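Alpha/beta hydrolase (Novosphingobium aromaticivorans, PDB 3BWX) is probably a hydrolase of the alpha/beta-hydrolase fold that also binds calcium, its natural substrate not being established. Local coordinates at residues F45-T50 with W178-K183; I102-G107 with P267-P272. The protein carries 1 engineered substitution. All coordinates share one frame; numbering follows the deposited sequence. Where two conformers were deposited one is given.

Interaction 1 of 2, residues F45-T50 with W178-K183; sequences FEDLAT and WLRYAK. With EDO (1,2-ethanediol), chain H; EDO (1,2-ethanediol), chain G.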
loop_
_atom_site.group_PDB
_atom_site.type_symbol
_atom_site.label_atom_id
_atom_site.label_comp_id
_atom_site.label_asym_id
_atom_site.label_seq_id
_atom_site.Cartn_x
_atom_site.Cartn_y
_atom_site.Cartn_z
ATOM N N PHE A 45 -3.895 -6.712 -1.473
ATOM C CA PHE A 45 -2.940 -7.728 -1.930
ATOM C C PHE A 45 -3.495 -9.137 -2.041
ATOM O O PHE A 45 -2.751 -10.117 -2.203
ATOM C CB PHE A 45 -1.734 -7.694 -0.981
ATOM C CG PHE A 45 -1.041 -6.365 -0.957
ATOM C CD1 PHE A 45 -0.257 -5.946 -2.048
ATOM C CD2 PHE A 45 -1.215 -5.510 0.119
ATOM C CE1 PHE A 45 0.358 -4.696 -2.035
ATOM C CE2 PHE A 45 -0.600 -4.260 0.104
ATOM C CZ PHE A 45 0.167 -3.865 -0.943
ATOM N N GLU A 46 -4.815 -9.288 -1.967
ATOM C CA GLU A 46 -5.391 -10.623 -1.806
ATOM C C GLU A 46 -5.099 -11.533 -3.011
ATOM O O GLU A 46 -5.050 -12.753 -2.850
ATOM C CB GLU A 46 -6.909 -10.541 -1.576
ATOM C CG GLU A 46 -7.725 -9.943 -2.728
ATOM C CD GLU A 46 -9.219 -9.686 -2.469
ATOM O OE1 GLU A 46 -9.647 -9.867 -1.304
ATOM O OE2 GLU A 46 -9.932 -9.259 -3.433
ATOM N N ASP A 47 -5.040 -10.964 -4.222
ATOM C CA ASP A 47 -4.705 -11.759 -5.429
ATOM C C ASP A 47 -3.181 -11.859 -5.664
ATOM O O ASP A 47 -2.666 -12.940 -5.970
ATOM C CB ASP A 47 -5.436 -11.222 -6.703
ATOM C CG ASP A 47 -6.936 -11.478 -6.682
ATOM O OD1 ASP A 47 -7.421 -12.107 -5.724
ATOM O OD2 ASP A 47 -7.623 -11.045 -7.637
ATOM N N LEU A 48 -2.461 -10.747 -5.472
ATOM C CA LEU A 48 -0.998 -10.794 -5.656
ATOM C C LEU A 48 -0.369 -11.795 -4.694
ATOM O O LEU A 48 0.499 -12.548 -5.050
ATOM C CB LEU A 48 -0.393 -9.417 -5.418
ATOM C CG LEU A 48 1.119 -9.344 -5.581
ATOM C CD1 LEU A 48 1.506 -9.680 -6.998
ATOM C CD2 LEU A 48 1.619 -7.966 -5.149
ATOM N N ALA A 49 -0.786 -11.750 -3.439
ATOM C CA ALA A 49 -0.242 -12.637 -2.441
ATOM C C ALA A 49 -0.459 -14.111 -2.823
ATOM O O ALA A 49 0.434 -14.935 -2.622
ATOM C CB ALA A 49 -0.877 -12.340 -1.066
ATOM N N THR A 50 -1.637 -14.450 -3.364
ATOM C CA THR A 50 -1.905 -15.844 -3.773
ATOM C C THR A 50 -1.033 -16.243 -4.957
ATOM O O THR A 50 -0.697 -17.411 -5.098
ATOM C CB THR A 50 -3.372 -16.121 -4.173
ATOM O OG1 THR A 50 -3.729 -15.315 -5.284
ATOM C CG2 THR A 50 -4.287 -15.835 -3.038
ATOM N N TRP A 178 -15.036 -3.330 -10.689
ATOM C CA TRP A 178 -15.449 -2.408 -9.627
ATOM C C TRP A 178 -15.914 -3.079 -8.323
ATOM O O TRP A 178 -15.671 -2.573 -7.233
ATOM C CB TRP A 178 -16.548 -1.456 -10.121
ATOM C CG TRP A 178 -16.008 -0.425 -11.113
ATOM C CD1 TRP A 178 -16.259 -0.361 -12.438
ATOM C CD2 TRP A 178 -15.116 0.648 -10.805
ATOM N NE1 TRP A 178 -15.564 0.683 -12.995
ATOM C CE2 TRP A 178 -14.830 1.305 -12.023
ATOM C CE3 TRP A 178 -14.496 1.074 -9.633
ATOM C CZ2 TRP A 178 -13.977 2.416 -12.099
ATOM C CZ3 TRP A 178 -13.613 2.158 -9.716
ATOM C CH2 TRP A 178 -13.383 2.819 -10.942
ATOM N N LEU A 179 -16.623 -4.203 -8.442
ATOM C CA LEU A 179 -17.111 -4.929 -7.269
ATOM C C LEU A 179 -15.947 -5.553 -6.494
ATOM O O LEU A 179 -15.901 -5.508 -5.265
ATOM C CB LEU A 179 -18.145 -5.982 -7.668
ATOM C CG LEU A 179 -19.526 -5.444 -7.991
ATOM C CD1 LEU A 179 -20.325 -6.586 -8.674
ATOM C CD2 LEU A 179 -20.252 -4.897 -6.809
ATOM N N ARG A 180 -15.014 -6.131 -7.233
ATOM C CA ARG A 180 -13.817 -6.732 -6.624
ATOM C C ARG A 180 -13.039 -5.649 -5.835
ATOM O O ARG A 180 -12.614 -5.836 -4.706
ATOM C CB ARG A 180 -12.914 -7.349 -7.715
ATOM C CG ARG A 180 -11.726 -8.106 -7.115
ATOM C CD ARG A 180 -10.668 -8.481 -8.145
ATOM N NE ARG A 180 -11.249 -9.337 -9.121
ATOM C CZ ARG A 180 -11.286 -9.168 -10.450
ATOM N NH1 ARG A 180 -10.669 -8.186 -11.124
ATOM N NH2 ARG A 180 -11.901 -10.097 -11.133
ATOM N N TYR A 181 -12.893 -4.495 -6.462
ATOM C CA TYR A 181 -12.236 -3.372 -5.828
ATOM C C TYR A 181 -12.999 -2.893 -4.588
ATOM O O TYR A 181 -12.374 -2.562 -3.568
ATOM C CB TYR A 181 -12.211 -2.262 -6.871
ATOM C CG TYR A 181 -11.552 -0.945 -6.515
ATOM C CD1 TYR A 181 -10.180 -0.842 -6.465
ATOM C CD2 TYR A 181 -12.304 0.197 -6.339
ATOM C CE1 TYR A 181 -9.568 0.369 -6.199
ATOM C CE2 TYR A 181 -11.712 1.411 -6.072
ATOM C CZ TYR A 181 -10.334 1.485 -6.014
ATOM O OH TYR A 181 -9.703 2.698 -5.755
ATOM N N ALA A 182 -14.333 -2.763 -4.692
ATOM C CA ALA A 182 -15.195 -2.268 -3.609
ATOM C C ALA A 182 -14.955 -3.147 -2.381
ATOM O O ALA A 182 -14.806 -2.613 -1.260
ATOM C CB ALA A 182 -16.698 -2.239 -4.009
ATOM N N LYS A 183 -14.960 -4.480 -2.572
ATOM C CA LYS A 183 -14.863 -5.369 -1.416
ATOM C C LYS A 183 -13.492 -5.293 -0.786
ATOM O O LYS A 183 -13.329 -5.628 0.391
ATOM C CB LYS A 183 -15.262 -6.812 -1.800
ATOM C CG LYS A 183 -16.741 -6.898 -2.140
ATOM C CD LYS A 183 -17.282 -8.308 -2.074
ATOM C CE LYS A 183 -17.632 -8.669 -0.641
ATOM N NZ LYS A 183 -18.097 -10.083 -0.506
HETATM C C1 EDO H . -8.737 -5.269 -9.203
HETATM O O1 EDO H . -8.335 -6.650 -9.356
HETATM C C2 EDO H . -10.032 -4.968 -9.963
HETATM O O2 EDO H . -9.757 -5.125 -11.364
HETATM C C1 EDO G . -7.422 -10.161 -10.835
HETATM O O1 EDO G . -6.456 -10.699 -9.931
HETATM C C2 EDO G . -7.066 -10.608 -12.232
HETATM O O2 EDO G . -7.210 -12.032 -12.318
HETATM O O HOH W 1 -12.548 -8.272 -3.574
#
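Asp47 and Glu46 of helix 46-52 meet the aliphatic part of Arg180 on helix 175-185. Asp47 OD2 lies 4.0 Å from Arg180 CD and Glu46 OE2 4.3 Å from Arg180 CG, with no direct hydrogen bond between the segments. The charges of Asp47 and Arg180 attract only loosely: OD2 sits 4.3 Å from NE but well out of the guanidinium plane, where no N-H points at it. Extended from the backbone (chi1 -174°) and then bent at chi3 (-61°), the Arg180 chain instead carries NH1 to one ethanediol, in a weak bond of 3.3 Å to its O1. A second ethanediol, like the first probably from the crystallisation liquor, lays its C1 over one guanidinium face and gives its O1 to Asp47 OD2 at 2.6 Å. A water bridges the helices, donating to Glu46 OE2 (2.8 Å) and to Arg180 O (2.7 Å). The stronger ionic partner of both carboxylates is Arg184, one turn further along, which forms salt bridges with Glu46 OE2 and Asp47 OD2. The result is a polar, solvated surface seam between a helix flanking the central sheet of the alpha/beta-hydrolase fold and what is probably its cap (lid) region, inserted between strands 122-128 and 230-235.

Interaction 2 of 2, residues I102-G107 with P267-P272; sequences IGTSLG and PTLDEP. With EDO (1,2-ethanediol), chain F; EDO (1,2-ethanediol), chain H.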
loop_
_atom_site.group_PDB
_atom_site.type_symbol
_atom_site.label_atom_id
_atom_site.label_comp_id
_atom_site.label_asym_id
_atom_site.label_seq_id
_atom_site.Cartn_x
_atom_site.Cartn_y
_atom_site.Cartn_z
ATOM N N ILE A 102 7.042 -4.355 -0.991
ATOM C CA ILE A 102 6.147 -3.891 -2.073
ATOM C C ILE A 102 5.241 -2.839 -1.448
ATOM O O ILE A 102 4.427 -3.205 -0.644
ATOM C CB ILE A 102 5.305 -5.043 -2.691
ATOM C CG1 ILE A 102 6.213 -6.125 -3.270
ATOM C CG2 ILE A 102 4.327 -4.424 -3.698
ATOM C CD1 ILE A 102 5.477 -7.290 -3.967
ATOM N N GLY A 103 5.375 -1.556 -1.807
ATOM C CA GLY A 103 4.666 -0.471 -1.137
ATOM C C GLY A 103 3.869 0.387 -2.103
ATOM O O GLY A 103 4.423 0.900 -3.105
ATOM N N THR A 104 2.561 0.486 -1.837
ATOM C CA THR A 104 1.674 1.284 -2.617
ATOM C C THR A 104 1.430 2.616 -1.971
ATOM O O THR A 104 0.984 2.665 -0.844
ATOM C CB THR A 104 0.378 0.555 -2.867
ATOM O OG1 THR A 104 0.659 -0.581 -3.696
ATOM C CG2 THR A 104 -0.608 1.489 -3.619
ATOM N N SER A 105 1.723 3.698 -2.697
ATOM C CA SER A 105 1.404 5.033 -2.190
ATOM C C SER A 105 2.096 5.290 -0.833
ATOM O O SER A 105 3.319 5.207 -0.742
ATOM C CB SER A 105 -0.124 5.193 -2.118
ATOM O OG SER A 105 -0.692 4.766 -3.340
ATOM N N LEU A 106 1.337 5.590 0.224
ATOM C CA LEU A 106 1.942 5.760 1.564
ATOM C C LEU A 106 2.801 4.549 1.946
ATOM O O LEU A 106 3.863 4.670 2.549
ATOM C CB LEU A 106 0.911 6.017 2.659
ATOM C CG LEU A 106 1.466 6.229 4.080
ATOM C CD1 LEU A 106 2.613 7.263 4.136
ATOM C CD2 LEU A 106 0.269 6.621 4.978
ATOM N N GLY A 107 2.369 3.378 1.542
ATOM C CA GLY A 107 3.205 2.198 1.715
ATOM C C GLY A 107 4.557 2.260 1.041
ATOM O O GLY A 107 5.509 1.719 1.546
ATOM N N PRO A 267 -1.906 1.412 -9.946
ATOM C CA PRO A 267 -2.041 0.029 -10.402
ATOM C C PRO A 267 -2.489 -0.879 -9.254
ATOM O O PRO A 267 -2.094 -0.691 -8.102
ATOM C CB PRO A 267 -0.640 -0.327 -10.884
ATOM C CG PRO A 267 -0.098 1.013 -11.354
ATOM C CD PRO A 267 -0.590 1.959 -10.319
ATOM N N THR A 268 -3.377 -1.846 -9.546
ATOM C CA THR A 268 -3.889 -2.745 -8.544
ATOM C C THR A 268 -2.851 -3.854 -8.206
ATOM O O THR A 268 -2.994 -4.542 -7.176
ATOM C CB THR A 268 -5.176 -3.437 -9.007
ATOM O OG1 THR A 268 -4.899 -4.255 -10.143
ATOM C CG2 THR A 268 -6.295 -2.413 -9.306
ATOM N N LEU A 269 -1.860 -4.026 -9.119
ATOM C CA LEU A 269 -0.870 -5.108 -9.152
ATOM C C LEU A 269 -1.464 -6.431 -9.643
ATOM O O LEU A 269 -0.787 -7.478 -9.615
ATOM C CB LEU A 269 -0.189 -5.262 -7.762
ATOM C CG LEU A 269 0.384 -3.972 -7.179
ATOM C CD1 LEU A 269 1.043 -4.211 -5.840
ATOM C CD2 LEU A 269 1.352 -3.278 -8.128
ATOM N N ASP A 270 -2.729 -6.398 -10.061
ATOM C CA ASP A 270 -3.375 -7.553 -10.737
ATOM C C ASP A 270 -3.305 -7.491 -12.276
ATOM O O ASP A 270 -3.691 -8.435 -12.963
ATOM C CB ASP A 270 -4.827 -7.719 -10.302
ATOM C CG ASP A 270 -4.993 -7.873 -8.802
ATOM O OD1 ASP A 270 -4.075 -8.344 -8.069
ATOM O OD2 ASP A 270 -6.077 -7.498 -8.359
ATOM N N GLU A 271 -2.856 -6.358 -12.807
ATOM C CA GLU A 271 -2.583 -6.248 -14.241
ATOM C C GLU A 271 -1.487 -7.222 -14.682
ATOM O O GLU A 271 -0.473 -7.371 -13.980
ATOM C CB GLU A 271 -2.092 -4.837 -14.608
ATOM C CG GLU A 271 -2.988 -3.680 -14.167
ATOM C CD GLU A 271 -2.855 -3.241 -12.715
ATOM O OE1 GLU A 271 -1.867 -3.588 -12.028
ATOM O OE2 GLU A 271 -3.774 -2.488 -12.296
ATOM N N PRO A 272 -1.680 -7.898 -15.822
ATOM C CA PRO A 272 -0.617 -8.799 -16.265
ATOM C C PRO A 272 0.781 -8.197 -16.314
ATOM O O PRO A 272 1.771 -8.845 -15.901
ATOM C CB PRO A 272 -1.057 -9.205 -17.661
ATOM C CG PRO A 272 -2.571 -9.135 -17.568
ATOM C CD PRO A 272 -2.837 -7.929 -16.737
HETATM C C1 EDO F . -7.305 -4.917 -13.358
HETATM O O1 EDO F . -6.542 -4.681 -12.171
HETATM C C2 EDO F . -6.556 -5.875 -14.234
HETATM O O2 EDO F . -6.812 -7.169 -13.687
HETATM C C1 EDO H . -8.737 -5.269 -9.203
HETATM O O1 EDO H . -8.335 -6.650 -9.356
HETATM C C2 EDO H . -10.032 -4.968 -9.963
HETATM O O2 EDO H . -9.757 -5.125 -11.364
#
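The end of strand 99-104 and the turn into helix 106-117 face an irregular loop and come no closer to it in backbone than 8.7 Å, between Thr104 CA and Pro267 CA, and no hydrogen bond joins the two backbones. One leucine spans that distance: Leu269 CD1 packs 3.9 Å from Ile102 CG2 and 4.2 Å from Thr104 OG1. The Ile102 and Leu269 side chains run past each other in opposite directions, and Ile102 offers the CG2 branch, which stands anti to its own backbone N. Thr104 OG1 is engaged by Asn128 ND2, and the same amide nitrogen also holds Pro267 O, a polar link between strand and loop beside the apolar one. Leu269 has a positive phi, and its loop is braced from within by Glu271. Bent at chi2 (81°), the Glu271 chain folds back so that OE2 takes the Thr268 N-H at 2.9 Å through its syn lone pair, while OE1 receives a weak bond from Leu269 N. Thr268 OG1 accepts from Asp270 N at 3.1 Å, an ST turn. Ser105, at phi 58° and psi -122°, occupies the strained strand-to-helix turn. Together with Gly103 and Gly107 it fits the GxSxG pattern, consistent with the nucleophile elbow of alpha/beta hydrolases.

Interaction 1 is a surface contact and interaction 2 a buried one, their centres about 11 Å apart. Helix 46-52 connects them: while Asp47 faces helix 175-185, Leu48 CD2 packs 3.9 Å from Leu269 CD1, and Phe45 CE1 reaches the same methyl at 3.9 Å. The chemistry changes accordingly, from water, ethanediol and loosely paired charges outside to methyl packing inside, the loop turning its polar Asp270 towards interaction 1. Arg184 ties the two together, forming salt bridges with Glu46, Asp47 and Asp270, and one ethanediol touches both Arg180 and Asp270. Helix 46-52 thus packs on the 267-272 loop and also faces helix 175-185, whereas the probable nucleophile elbow belongs to interaction 2 alone.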